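Local coordinates for nucleoside kinase (Methanococcus jannaschii, PDB 2C4E), which phosphorylates a broad range of nucleosides, most actively inosine, guanosine and cytidine, to their monophosphates, with ATP as the preferred phosphate donor and magnesium or manganese as cofactor, at residues V157-G162 and E171-I176; L183-H188 and D202-R207; L211-G216 and V221-D226; G219-I222 and K227-E230; S255-G260 and E264-I269. All coordinates share one frame; numbering follows the deposited sequence.

Interaction 1 (V157-G162 and E171-I176); sequences VSFDPG and EMLLEI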
# COMPACT_ATOMS: atom_id res chain seq x y z
N VAL A 157 -17.72 -27.59 13.21
CA VAL A 157 -17.33 -26.61 12.23
C VAL A 157 -18.01 -25.29 12.53
O VAL A 157 -19.22 -25.23 12.66
CB VAL A 157 -17.69 -27.07 10.82
CG1 VAL A 157 -17.45 -25.97 9.82
CG2 VAL A 157 -16.89 -28.36 10.49
N SER A 158 -17.20 -24.24 12.60
CA SER A 158 -17.68 -22.86 12.72
C SER A 158 -17.27 -22.14 11.43
O SER A 158 -16.17 -22.34 10.93
CB SER A 158 -17.07 -22.20 13.96
OG SER A 158 -17.33 -20.80 13.99
N PHE A 159 -18.16 -21.31 10.89
CA PHE A 159 -17.95 -20.68 9.59
C PHE A 159 -18.57 -19.30 9.57
O PHE A 159 -19.68 -19.10 10.03
CB PHE A 159 -18.59 -21.54 8.48
CG PHE A 159 -18.55 -20.94 7.12
CD1 PHE A 159 -17.34 -20.59 6.55
CD2 PHE A 159 -19.72 -20.75 6.39
CE1 PHE A 159 -17.30 -20.04 5.27
CE2 PHE A 159 -19.68 -20.18 5.11
CZ PHE A 159 -18.47 -19.83 4.56
N ASP A 160 -17.85 -18.35 9.01
CA ASP A 160 -18.46 -17.07 8.69
C ASP A 160 -17.95 -16.69 7.31
O ASP A 160 -16.77 -16.47 7.17
CB ASP A 160 -18.07 -16.00 9.70
CG ASP A 160 -18.80 -14.67 9.47
OD1 ASP A 160 -19.24 -14.32 8.34
OD2 ASP A 160 -19.00 -13.90 10.41
N PRO A 161 -18.82 -16.60 6.32
CA PRO A 161 -18.38 -16.23 4.97
C PRO A 161 -17.75 -14.83 4.92
O PRO A 161 -16.93 -14.59 4.04
CB PRO A 161 -19.66 -16.27 4.16
CG PRO A 161 -20.75 -16.06 5.17
CD PRO A 161 -20.29 -16.76 6.38
N GLY A 162 -18.14 -13.94 5.83
CA GLY A 162 -17.61 -12.59 5.88
C GLY A 162 -17.59 -11.89 4.53
O GLY A 162 -18.53 -11.99 3.74
N GLU A 171 -25.11 -22.56 -4.88
CA GLU A 171 -24.83 -23.99 -4.69
C GLU A 171 -23.69 -24.26 -3.70
O GLU A 171 -23.76 -25.15 -2.84
CB GLU A 171 -24.52 -24.63 -6.05
CG GLU A 171 -25.72 -24.71 -7.00
CD GLU A 171 -26.02 -23.42 -7.76
OE1 GLU A 171 -25.10 -22.61 -8.00
OE2 GLU A 171 -27.20 -23.21 -8.12
N MET A 172 -22.63 -23.47 -3.83
CA MET A 172 -21.48 -23.60 -2.98
C MET A 172 -21.76 -23.13 -1.55
O MET A 172 -21.24 -23.69 -0.58
CB MET A 172 -20.34 -22.77 -3.53
CG MET A 172 -19.04 -23.05 -2.83
SD MET A 172 -17.75 -22.01 -3.45
CE MET A 172 -16.33 -22.68 -2.55
N LEU A 173 -22.55 -22.08 -1.42
CA LEU A 173 -22.93 -21.60 -0.09
C LEU A 173 -23.80 -22.61 0.63
O LEU A 173 -23.62 -22.83 1.83
CB LEU A 173 -23.67 -20.25 -0.19
CG LEU A 173 -23.93 -19.54 1.13
CD1 LEU A 173 -22.62 -19.30 1.88
CD2 LEU A 173 -24.68 -18.22 0.88
N LEU A 174 -24.71 -23.23 -0.10
CA LEU A 174 -25.57 -24.25 0.47
C LEU A 174 -24.69 -25.40 0.93
O LEU A 174 -24.84 -25.89 2.04
CB LEU A 174 -26.60 -24.73 -0.55
CG LEU A 174 -27.61 -25.77 -0.09
CD1 LEU A 174 -28.44 -25.25 1.08
CD2 LEU A 174 -28.52 -26.16 -1.27
N GLU A 175 -23.72 -25.77 0.11
CA GLU A 175 -22.83 -26.90 0.46
C GLU A 175 -22.01 -26.66 1.72
O GLU A 175 -21.93 -27.54 2.57
CB GLU A 175 -21.92 -27.25 -0.71
CG GLU A 175 -21.12 -28.53 -0.50
CD GLU A 175 -21.95 -29.80 -0.54
OE1 GLU A 175 -23.19 -29.75 -0.76
OE2 GLU A 175 -21.34 -30.88 -0.36
N ILE A 176 -21.39 -25.49 1.88
CA ILE A 176 -20.59 -25.27 3.07
C ILE A 176 -21.48 -25.15 4.32
O ILE A 176 -21.12 -25.63 5.39
CB ILE A 176 -19.64 -24.06 2.89
CG1 ILE A 176 -18.56 -24.07 3.97
CG2 ILE A 176 -20.40 -22.72 2.89
CD1 ILE A 176 -17.34 -23.28 3.59
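Phe-159, at the end of strand 156-159, lies nearest Ile-176 of helix 170-178, their CA atoms 8.4 Å apart, so side chains alone bridge strand and helix. Beyond Phe-159 the backbone turns off in an Asx turn, Gly-162 N donating to Asp-160 OD1 at 2.8 Å. CG of Phe-159 stands anti to the backbone N (chi1 175°), which carries the ring out toward the helix. Ile-176 meets it at about a right angle and with two branches: CD1 lies over one face, 3.8 Å from the ring centroid, as a CH-pi contact, while CG2 presses on CE2 of Phe-159 at 3.4 Å. Pro-161 N lies over the opposite ring face. Leu-173, one helical turn before Ile-176, adds a lighter touch, its CD1 reaching the ring edge 4.5 Å from CE2 of Phe-159. With an alanine here in place of Phe-159, Ile-176 CD1 and CG2 would probably lose the ring they pack on and a gap would open between strand and helix. The contact belongs to the beta-alpha-beta unit 156-159, 170-178, 182-186; Phe-159 also packs on Leu-183 and Ile-136 of the flanking strands, and Ile-176 on Leu-145 and Ala-148 of helix 141-151.

Interaction 2 (L183-H188 and D202-R207); sequences LFMNKH and DDYLER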
# COMPACT_ATOMS: atom_id res chain seq x y z
N LEU A 183 -22.87 -21.09 12.39
CA LEU A 183 -22.81 -20.17 11.27
C LEU A 183 -22.95 -18.75 11.80
O LEU A 183 -23.97 -18.40 12.40
CB LEU A 183 -23.91 -20.49 10.28
CG LEU A 183 -24.06 -19.58 9.06
CD1 LEU A 183 -22.78 -19.68 8.22
CD2 LEU A 183 -25.28 -20.03 8.28
N PHE A 184 -21.92 -17.96 11.58
CA PHE A 184 -21.90 -16.56 11.95
C PHE A 184 -22.04 -15.69 10.70
O PHE A 184 -21.35 -15.92 9.71
CB PHE A 184 -20.58 -16.19 12.62
CG PHE A 184 -20.32 -16.85 13.95
CD1 PHE A 184 -19.65 -18.09 14.02
CD2 PHE A 184 -20.64 -16.22 15.14
CE1 PHE A 184 -19.37 -18.68 15.25
CE2 PHE A 184 -20.37 -16.81 16.35
CZ PHE A 184 -19.73 -18.03 16.41
N MET A 185 -22.89 -14.68 10.76
CA MET A 185 -22.95 -13.67 9.71
C MET A 185 -23.36 -12.35 10.32
O MET A 185 -24.17 -12.29 11.22
CB MET A 185 -23.96 -14.06 8.63
CG MET A 185 -23.46 -15.12 7.65
SD MET A 185 -24.66 -15.33 6.28
CE MET A 185 -25.76 -16.46 7.03
N ASN A 186 -22.80 -11.27 9.80
CA ASN A 186 -23.31 -9.95 10.10
C ASN A 186 -24.66 -9.78 9.39
O ASN A 186 -24.94 -10.50 8.44
CB ASN A 186 -22.32 -8.89 9.65
CG ASN A 186 -21.11 -8.84 10.54
OD1 ASN A 186 -21.24 -8.79 11.76
ND2 ASN A 186 -19.93 -8.87 9.94
N LYS A 187 -25.47 -8.84 9.86
CA LYS A 187 -26.85 -8.71 9.37
C LYS A 187 -26.96 -8.47 7.87
O LYS A 187 -27.84 -9.04 7.23
CB LYS A 187 -27.60 -7.62 10.13
CG LYS A 187 -29.09 -7.53 9.75
CD LYS A 187 -29.87 -6.66 10.73
CE LYS A 187 -31.36 -6.99 10.72
NZ LYS A 187 -32.06 -6.42 11.90
N HIS A 188 -26.09 -7.64 7.31
CA HIS A 188 -26.13 -7.34 5.88
C HIS A 188 -25.84 -8.59 5.06
O HIS A 188 -26.48 -8.85 4.04
CB HIS A 188 -25.13 -6.24 5.53
CG HIS A 188 -25.53 -4.88 6.02
ND1 HIS A 188 -26.82 -4.57 6.40
CD2 HIS A 188 -24.81 -3.75 6.20
CE1 HIS A 188 -26.88 -3.30 6.78
NE2 HIS A 188 -25.67 -2.78 6.67
N ASP A 202 -35.62 -20.83 9.65
CA ASP A 202 -35.87 -22.26 9.87
C ASP A 202 -35.14 -23.13 8.85
O ASP A 202 -34.75 -24.26 9.16
CB ASP A 202 -37.38 -22.56 9.86
CG ASP A 202 -38.07 -22.15 11.15
OD1 ASP A 202 -39.28 -22.38 11.26
OD2 ASP A 202 -37.49 -21.60 12.11
N ASP A 203 -34.96 -22.61 7.63
CA ASP A 203 -34.14 -23.30 6.63
C ASP A 203 -32.68 -23.44 7.03
O ASP A 203 -32.08 -24.47 6.79
CB ASP A 203 -34.23 -22.63 5.27
CG ASP A 203 -35.65 -22.57 4.75
OD1 ASP A 203 -36.20 -23.63 4.40
OD2 ASP A 203 -36.30 -21.51 4.68
N TYR A 204 -32.09 -22.39 7.60
CA TYR A 204 -30.74 -22.51 8.16
C TYR A 204 -30.71 -23.56 9.24
O TYR A 204 -29.77 -24.36 9.31
CB TYR A 204 -30.25 -21.21 8.76
CG TYR A 204 -29.95 -20.16 7.75
CD1 TYR A 204 -30.89 -19.17 7.46
CD2 TYR A 204 -28.73 -20.11 7.10
CE1 TYR A 204 -30.62 -18.18 6.53
CE2 TYR A 204 -28.45 -19.13 6.18
CZ TYR A 204 -29.40 -18.16 5.89
OH TYR A 204 -29.12 -17.16 4.99
N LEU A 205 -31.73 -23.57 10.09
CA LEU A 205 -31.70 -24.43 11.27
C LEU A 205 -31.95 -25.90 10.94
O LEU A 205 -31.74 -26.76 11.79
CB LEU A 205 -32.70 -23.94 12.32
CG LEU A 205 -32.35 -22.58 12.93
CD1 LEU A 205 -33.52 -22.09 13.77
CD2 LEU A 205 -31.10 -22.67 13.76
N GLU A 206 -32.41 -26.20 9.73
CA GLU A 206 -32.45 -27.59 9.26
C GLU A 206 -31.03 -28.08 8.95
O GLU A 206 -30.80 -29.28 8.87
CB GLU A 206 -33.34 -27.74 8.03
CG GLU A 206 -34.82 -27.67 8.35
CD GLU A 206 -35.71 -27.72 7.11
OE1 GLU A 206 -35.24 -28.18 6.05
OE2 GLU A 206 -36.88 -27.30 7.20
N ARG A 207 -30.09 -27.16 8.79
CA ARG A 207 -28.74 -27.50 8.38
C ARG A 207 -27.68 -27.26 9.44
O ARG A 207 -26.71 -28.00 9.49
CB ARG A 207 -28.39 -26.72 7.13
CG ARG A 207 -29.24 -27.18 5.96
CD ARG A 207 -29.38 -26.18 4.86
NE ARG A 207 -30.12 -26.74 3.73
CZ ARG A 207 -31.45 -26.70 3.58
NH1 ARG A 207 -32.24 -26.13 4.49
NH2 ARG A 207 -32.00 -27.23 2.49
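Tyr-204 holds CG anti to its carbonyl carbon (chi1 -70°), and this sends the ring from helix 201-205 toward Leu-183 and Met-185 on strand 182-186; Met-185 turns back at its thioether (chi3 -84°), so that CE is what meets the ring. The contact lays a short helix on the central sheet of the ribokinase fold, the tyrosine ring spanning two residues whose side chains leave the same face of the strand. Leu-183 CD2 is 3.6 Å from CD2 of Tyr-204, and Met-185 CE reaches CE2 of Tyr-204 at 3.9 Å; both methyls approach the ring obliquely. Farther out, the phenol OH is hydrogen-bonded to Ser-194 OG of helix 187-197, which ties down the polar end of this buried side chain, and Phe-199 packs edge-to-face with the ring. A leucine in place of Tyr-204 would probably leave Met-185 CE and Ser-194 OG without their partner and open a gap above the strand. Asn-186, which binds ATP, follows Met-185 directly at the end of the strand. Three residues after Tyr-204, Arg-207 folds back, its NH1 donating to Asp-203 O at 2.8 Å with that oxygen at the edge of the guanidinium, in its plane.

Interaction 3 (L211-G216 and V221-D226); sequences LIVTKG and VIYTKD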
# COMPACT_ATOMS: atom_id res chain seq x y z
N LEU A 211 -27.25 -20.44 14.38
CA LEU A 211 -27.05 -19.34 13.48
C LEU A 211 -26.92 -18.10 14.35
O LEU A 211 -27.82 -17.81 15.13
CB LEU A 211 -28.29 -19.19 12.58
CG LEU A 211 -28.45 -17.86 11.85
CD1 LEU A 211 -27.30 -17.67 10.88
CD2 LEU A 211 -29.81 -17.81 11.14
N ILE A 212 -25.82 -17.39 14.21
CA ILE A 212 -25.52 -16.23 15.02
C ILE A 212 -25.42 -15.04 14.08
O ILE A 212 -24.54 -14.96 13.22
CB ILE A 212 -24.21 -16.41 15.79
CG1 ILE A 212 -24.26 -17.69 16.65
CG2 ILE A 212 -23.96 -15.15 16.63
CD1 ILE A 212 -23.61 -18.91 16.01
N VAL A 213 -26.38 -14.14 14.22
CA VAL A 213 -26.41 -12.93 13.42
C VAL A 213 -25.96 -11.77 14.29
O VAL A 213 -26.60 -11.43 15.29
CB VAL A 213 -27.82 -12.67 12.85
CG1 VAL A 213 -27.83 -11.37 12.04
CG2 VAL A 213 -28.29 -13.85 12.00
N THR A 214 -24.85 -11.18 13.91
CA THR A 214 -24.28 -10.07 14.65
C THR A 214 -24.69 -8.76 14.00
O THR A 214 -24.72 -8.64 12.77
CB THR A 214 -22.75 -10.23 14.71
OG1 THR A 214 -22.25 -10.46 13.38
CG2 THR A 214 -22.37 -11.49 15.44
N LYS A 215 -25.03 -7.80 14.85
CA LYS A 215 -25.53 -6.50 14.44
C LYS A 215 -24.71 -5.36 15.07
O LYS A 215 -25.18 -4.24 15.18
CB LYS A 215 -27.01 -6.37 14.83
CG LYS A 215 -27.87 -7.58 14.49
CD LYS A 215 -29.28 -7.44 15.05
CE LYS A 215 -30.14 -8.65 14.72
NZ LYS A 215 -31.39 -8.68 15.52
N GLY A 216 -23.48 -5.66 15.47
CA GLY A 216 -22.57 -4.66 16.04
C GLY A 216 -23.09 -3.94 17.27
O GLY A 216 -23.18 -4.52 18.35
N VAL A 221 -27.96 -11.93 17.82
CA VAL A 221 -29.02 -12.89 18.10
C VAL A 221 -28.52 -14.28 17.75
O VAL A 221 -27.89 -14.48 16.71
CB VAL A 221 -30.33 -12.57 17.33
CG1 VAL A 221 -30.07 -12.46 15.85
CG2 VAL A 221 -31.42 -13.60 17.63
N ILE A 222 -28.80 -15.23 18.63
CA ILE A 222 -28.51 -16.62 18.40
C ILE A 222 -29.80 -17.39 18.15
O ILE A 222 -30.71 -17.35 18.97
CB ILE A 222 -27.81 -17.22 19.64
CG1 ILE A 222 -26.55 -16.41 19.98
CG2 ILE A 222 -27.49 -18.69 19.39
CD1 ILE A 222 -26.07 -16.62 21.42
N TYR A 223 -29.88 -18.08 17.03
CA TYR A 223 -31.04 -18.91 16.72
C TYR A 223 -30.64 -20.36 16.78
O TYR A 223 -29.65 -20.75 16.17
CB TYR A 223 -31.54 -18.64 15.30
CG TYR A 223 -32.01 -17.24 15.06
CD1 TYR A 223 -31.17 -16.29 14.50
CD2 TYR A 223 -33.30 -16.87 15.39
CE1 TYR A 223 -31.61 -15.00 14.26
CE2 TYR A 223 -33.75 -15.59 15.15
CZ TYR A 223 -32.90 -14.65 14.60
OH TYR A 223 -33.37 -13.38 14.37
N THR A 224 -31.39 -21.15 17.54
CA THR A 224 -31.30 -22.61 17.47
C THR A 224 -32.69 -23.16 17.15
O THR A 224 -33.65 -22.40 17.03
CB THR A 224 -30.80 -23.18 18.79
OG1 THR A 224 -31.76 -22.92 19.82
CG2 THR A 224 -29.55 -22.44 19.27
N LYS A 225 -32.80 -24.47 17.01
CA LYS A 225 -34.10 -25.10 16.74
C LYS A 225 -35.09 -24.79 17.85
O LYS A 225 -36.26 -24.54 17.59
CB LYS A 225 -33.93 -26.61 16.58
CG LYS A 225 -33.28 -27.03 15.27
CD LYS A 225 -33.27 -28.54 15.10
CE LYS A 225 -32.45 -28.97 13.89
NZ LYS A 225 -32.03 -30.39 13.97
N ASP A 226 -34.59 -24.78 19.08
CA ASP A 226 -35.42 -24.64 20.27
C ASP A 226 -35.69 -23.19 20.69
O ASP A 226 -36.69 -22.94 21.37
CB ASP A 226 -34.75 -25.36 21.45
CG ASP A 226 -34.78 -26.88 21.31
OD1 ASP A 226 -35.79 -27.49 21.73
OD2 ASP A 226 -33.84 -27.55 20.81
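A beta hairpin of the ribokinase fold, strands 210-214 and 220-223, is formed here, with Leu-211 opposite Tyr-223, Ile-212 opposite Ile-222 and Val-213 opposite Val-221. The end of its first strand and the connection after it bind ATP, through Thr-214, Lys-215 and Gly-216 among others. The short strand axes approach to 4.8 Å and run at 163°, nearly antiparallel. Two hydrogen-bonded pairs flank the non-hydrogen-bonded one. Leu-211 N gives to Tyr-223 O at 3.0 Å and Tyr-223 N returns to Leu-211 O at 2.8 Å; Val-213 and Val-221 exchange the second couple of bonds, each 2.9 Å from N to O. Past the last pair, Lys-215 and Gly-216 together face Gly-219, a classic beta bulge.

On the face bearing Leu-211, Val-213, Val-221 and Tyr-223, Leu-211 and Tyr-223 lie side by side, CD2 of Leu-211 3.9 Å from CD1 of Tyr-223. Val-213 CG2 comes to the edge of that tyrosine ring, and Val-221 CG2 sits over one of its faces. On the other face, CG1 of Ile-212 and CG1 of Ile-222 are 4.2 Å apart, both side chains also packing on Phe-253 of helix 245-258. Thr-214, on this same face, has its OG1 hydrogen-bonded to Asn-186 OD1 and Arg-250 NH2, which ties the strand end to Arg-250, probably the transition-state stabiliser. Val-221 points CG1 between its backbone N and carbonyl carbon (chi1 55°), up against Val-213 CB, and the extended chain of Lys-215 lies across the same methyl, its CE 4.0 Å from Val-221 CG1.

Interaction 4 (G219-I222 and K227-E230); sequences GSVI and KKIE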
# COMPACT_ATOMS: atom_id res chain seq x y z
N GLY A 219 -26.16 -5.30 19.09
CA GLY A 219 -26.02 -6.61 19.71
C GLY A 219 -25.95 -7.75 18.71
O GLY A 219 -25.42 -7.61 17.62
N SER A 220 -26.48 -8.90 19.11
CA SER A 220 -26.49 -10.08 18.26
C SER A 220 -27.67 -10.96 18.65
O SER A 220 -28.35 -10.70 19.65
CB SER A 220 -25.16 -10.84 18.38
OG SER A 220 -24.84 -11.06 19.74
N VAL A 221 -27.96 -11.93 17.82
CA VAL A 221 -29.02 -12.89 18.10
C VAL A 221 -28.52 -14.28 17.75
O VAL A 221 -27.89 -14.48 16.71
CB VAL A 221 -30.33 -12.57 17.33
CG1 VAL A 221 -30.07 -12.46 15.85
CG2 VAL A 221 -31.42 -13.60 17.63
N ILE A 222 -28.80 -15.23 18.63
CA ILE A 222 -28.51 -16.62 18.40
C ILE A 222 -29.80 -17.39 18.15
O ILE A 222 -30.71 -17.35 18.97
CB ILE A 222 -27.81 -17.22 19.64
CG1 ILE A 222 -26.55 -16.41 19.98
CG2 ILE A 222 -27.49 -18.69 19.39
CD1 ILE A 222 -26.07 -16.62 21.42
N LYS A 227 -34.83 -22.26 20.29
CA LYS A 227 -34.74 -20.96 20.96
C LYS A 227 -34.23 -19.82 20.07
O LYS A 227 -33.43 -20.04 19.17
CB LYS A 227 -33.76 -21.10 22.15
CG LYS A 227 -34.28 -20.65 23.49
CD LYS A 227 -33.15 -20.56 24.52
CE LYS A 227 -32.95 -21.87 25.27
NZ LYS A 227 -31.69 -21.87 26.06
N LYS A 228 -34.66 -18.60 20.36
CA LYS A 228 -34.04 -17.38 19.85
C LYS A 228 -33.52 -16.58 21.06
O LYS A 228 -34.30 -16.21 21.95
CB LYS A 228 -35.05 -16.54 19.06
CG LYS A 228 -34.61 -15.11 18.73
CD LYS A 228 -35.72 -14.35 18.00
CE LYS A 228 -35.30 -12.92 17.66
NZ LYS A 228 -36.43 -12.13 17.08
N ILE A 229 -32.21 -16.33 21.08
CA ILE A 229 -31.55 -15.69 22.21
C ILE A 229 -31.02 -14.33 21.81
O ILE A 229 -30.16 -14.22 20.95
CB ILE A 229 -30.35 -16.55 22.70
CG1 ILE A 229 -30.78 -18.00 22.92
CG2 ILE A 229 -29.75 -15.92 23.95
CD1 ILE A 229 -29.61 -18.94 23.17
N GLU A 230 -31.52 -13.29 22.47
CA GLU A 230 -31.08 -11.94 22.21
C GLU A 230 -29.92 -11.56 23.13
O GLU A 230 -30.03 -11.65 24.35
CB GLU A 230 -32.25 -10.98 22.39
CG GLU A 230 -33.40 -11.30 21.46
CD GLU A 230 -33.48 -10.33 20.29
OE1 GLU A 230 -32.46 -10.20 19.59
OE2 GLU A 230 -34.54 -9.70 20.10
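Backbone hydrogen bonds carry the pairing of Ile-222 with Ile-229, a hydrogen-bonded pair of the hairpin made by strands 220-223 and 228-231. Ile-222 N donates to Ile-229 O at 2.9 Å and Ile-229 N to Ile-222 O at 2.8 Å, both nearly straight. The two carbonyls each take a second, weaker contact from a CA-H group: Val-221 CA is 3.3 Å from Ile-229 O, and Lys-228 CA 3.4 Å from Ile-222 O. The axes of the short strands pass 4.7 Å apart at 155°, an antiparallel pair with some twist.

Apolar contacts differ on the two faces. Ile-222 and Ile-229 stand together on one, meeting CB to CB at 4.0 Å. On the other, Val-221 opposes Glu-230 in a non-hydrogen-bonded pair and meets Lys-228 diagonally: its CG2 lies against the aliphatic chain of Lys-228, 3.7 Å from CG, with CE of the extended chain also close by.

Polar side chains add little directly. Glu-230, bent at chi2 (-104°), folds over Val-221 so that OE1 rests 3.9 Å from Val-221 CB. Ser-220 OG instead finds Tyr-249 OH of helix 245-258.

Within its chain, strand 228-231 is the outermost strand at this end of the central sheet. Ile-222 packs on Gly-267 of helix 263-277, and Ile-229 on Glu-264 of the same helix, so the isoleucine face is the one turned to that helix.

Interaction 5 (S255-G260 and E264-I269); sequences SAYVKG and EKCGLI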
# COMPACT_ATOMS: atom_id res chain seq x y z
N SER A 255 -14.54 -19.60 22.36
CA SER A 255 -13.77 -19.89 23.57
C SER A 255 -14.70 -20.31 24.70
O SER A 255 -14.44 -21.29 25.42
CB SER A 255 -12.92 -18.69 24.00
OG SER A 255 -11.90 -18.40 23.04
N ALA A 256 -15.78 -19.55 24.87
CA ALA A 256 -16.80 -19.87 25.86
C ALA A 256 -17.42 -21.22 25.58
O ALA A 256 -17.68 -22.00 26.49
CB ALA A 256 -17.85 -18.80 25.88
N TYR A 257 -17.63 -21.52 24.30
CA TYR A 257 -18.21 -22.80 23.97
C TYR A 257 -17.31 -23.95 24.40
O TYR A 257 -17.78 -24.91 25.05
CB TYR A 257 -18.57 -22.89 22.49
CG TYR A 257 -19.36 -24.13 22.22
CD1 TYR A 257 -20.73 -24.13 22.37
CD2 TYR A 257 -18.74 -25.32 21.87
CE1 TYR A 257 -21.48 -25.29 22.16
CE2 TYR A 257 -19.46 -26.47 21.65
CZ TYR A 257 -20.84 -26.44 21.80
OH TYR A 257 -21.58 -27.59 21.58
N VAL A 258 -16.03 -23.87 24.07
CA VAL A 258 -15.05 -24.89 24.45
C VAL A 258 -14.94 -24.99 25.96
O VAL A 258 -14.73 -26.09 26.52
CB VAL A 258 -13.67 -24.64 23.78
CG1 VAL A 258 -12.56 -25.53 24.38
CG2 VAL A 258 -13.81 -24.87 22.29
N LYS A 259 -15.09 -23.85 26.63
CA LYS A 259 -15.04 -23.81 28.09
C LYS A 259 -16.32 -24.35 28.75
O LYS A 259 -16.39 -24.48 29.97
CB LYS A 259 -14.73 -22.40 28.58
CG LYS A 259 -13.28 -22.00 28.39
CD LYS A 259 -13.03 -20.56 28.79
CE LYS A 259 -11.56 -20.21 28.62
NZ LYS A 259 -11.00 -19.42 29.74
N GLY A 260 -17.34 -24.65 27.94
CA GLY A 260 -18.48 -25.45 28.39
C GLY A 260 -19.68 -24.67 28.87
O GLY A 260 -20.51 -25.19 29.63
N GLU A 264 -26.19 -18.83 25.34
CA GLU A 264 -26.42 -17.46 25.74
C GLU A 264 -25.16 -16.86 26.35
O GLU A 264 -24.77 -15.76 26.00
CB GLU A 264 -27.57 -17.34 26.75
CG GLU A 264 -27.80 -15.91 27.19
CD GLU A 264 -29.12 -15.71 27.93
OE1 GLU A 264 -29.74 -16.71 28.32
OE2 GLU A 264 -29.52 -14.55 28.10
N LYS A 265 -24.53 -17.58 27.27
CA LYS A 265 -23.28 -17.08 27.86
C LYS A 265 -22.19 -16.94 26.81
O LYS A 265 -21.39 -16.01 26.86
CB LYS A 265 -22.82 -17.94 29.03
CG LYS A 265 -21.57 -17.39 29.73
CD LYS A 265 -21.53 -17.76 31.22
CE LYS A 265 -20.17 -17.48 31.84
NZ LYS A 265 -20.20 -17.73 33.29
N CYS A 266 -22.16 -17.85 25.83
CA CYS A 266 -21.21 -17.71 24.74
C CYS A 266 -21.41 -16.39 24.02
O CYS A 266 -20.45 -15.68 23.73
CB CYS A 266 -21.33 -18.86 23.75
SG CYS A 266 -20.79 -20.45 24.43
N GLY A 267 -22.67 -16.03 23.77
CA GLY A 267 -22.99 -14.77 23.13
C GLY A 267 -22.55 -13.58 23.95
O GLY A 267 -21.99 -12.63 23.40
N LEU A 268 -22.79 -13.64 25.25
CA LEU A 268 -22.43 -12.55 26.17
C LEU A 268 -20.93 -12.37 26.26
O LEU A 268 -20.44 -11.25 26.26
CB LEU A 268 -23.03 -12.80 27.56
CG LEU A 268 -24.55 -12.73 27.67
CD1 LEU A 268 -25.01 -13.38 29.00
CD2 LEU A 268 -25.06 -11.31 27.58
N ILE A 269 -20.19 -13.48 26.30
CA ILE A 269 -18.74 -13.40 26.28
C ILE A 269 -18.25 -12.83 24.96
O ILE A 269 -17.33 -12.02 24.96
CB ILE A 269 -18.12 -14.79 26.56
CG1 ILE A 269 -18.41 -15.22 28.00
CG2 ILE A 269 -16.63 -14.80 26.23
CD1 ILE A 269 -17.59 -14.51 29.08
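Tyr-257 O accepts the amide of Gly-260 at 2.9 Å, the firmer of two backbone bonds with which this glycine closes helix 245-258; the other, to Ala-256 O, is weak. Together with the positive phi of Gly-260 (95°) they make a Schellman motif, after which a short turn leads into helix 263-277. The two helices come very close at Ala-256 and Cys-266, whose CA atoms are 5.0 Å apart. CB of Ala-256 is 3.7 Å from SG of Cys-266, and one turn further along the second helix CB of Ile-269 lies 4.1 Å from CB of Ala-256, so the alanine methyl is met by both residues.

The thiol also reaches the facing backbone. Cys-266 holds SG anti to its carbonyl carbon (chi1 -68°), which brings the sulfur over the backbone of the facing helix, 3.3 Å from Tyr-257 N and 3.8 Å from Tyr-257 CB. It also sits at the edge of the Tyr-257 ring, 5.5 Å from the centroid, a sulfur-aromatic contact. The ring itself leads away and meets Phe-182 edge-to-face, while Ile-269 packs on Trp-290 and Val-293 of helix 290-299. Between the segments, then, the join rests on dispersion and a polarisable sulfur, and so close an approach probably needs side chains as small as alanine and cysteine.

In the fold
Interactions 1 to 4 follow one another across the central sheet. Strands 156-159 and 182-186 are neighbours, joined where Phe-159 O meets Phe-184 N at 3.0 Å, and interaction 2 passes to interaction 3 through Leu-183 O and Ile-212 N, 2.8 Å apart. Interactions 3 and 4, centres 5 Å apart, share Val-221 and Ile-222 on the middle strand. Interaction 5 lies about 13 Å from both, centre to centre, yet touches them: Ile-222 CD1 is 4.0 Å from Gly-267 CA. ATP-binding residues occur in interactions 2, 3 and 4. Arg-250, the probable transition-state stabiliser, lies about 6 Å from the side chains of Met-185 and Ile-212 and salt-bridges Asp-160.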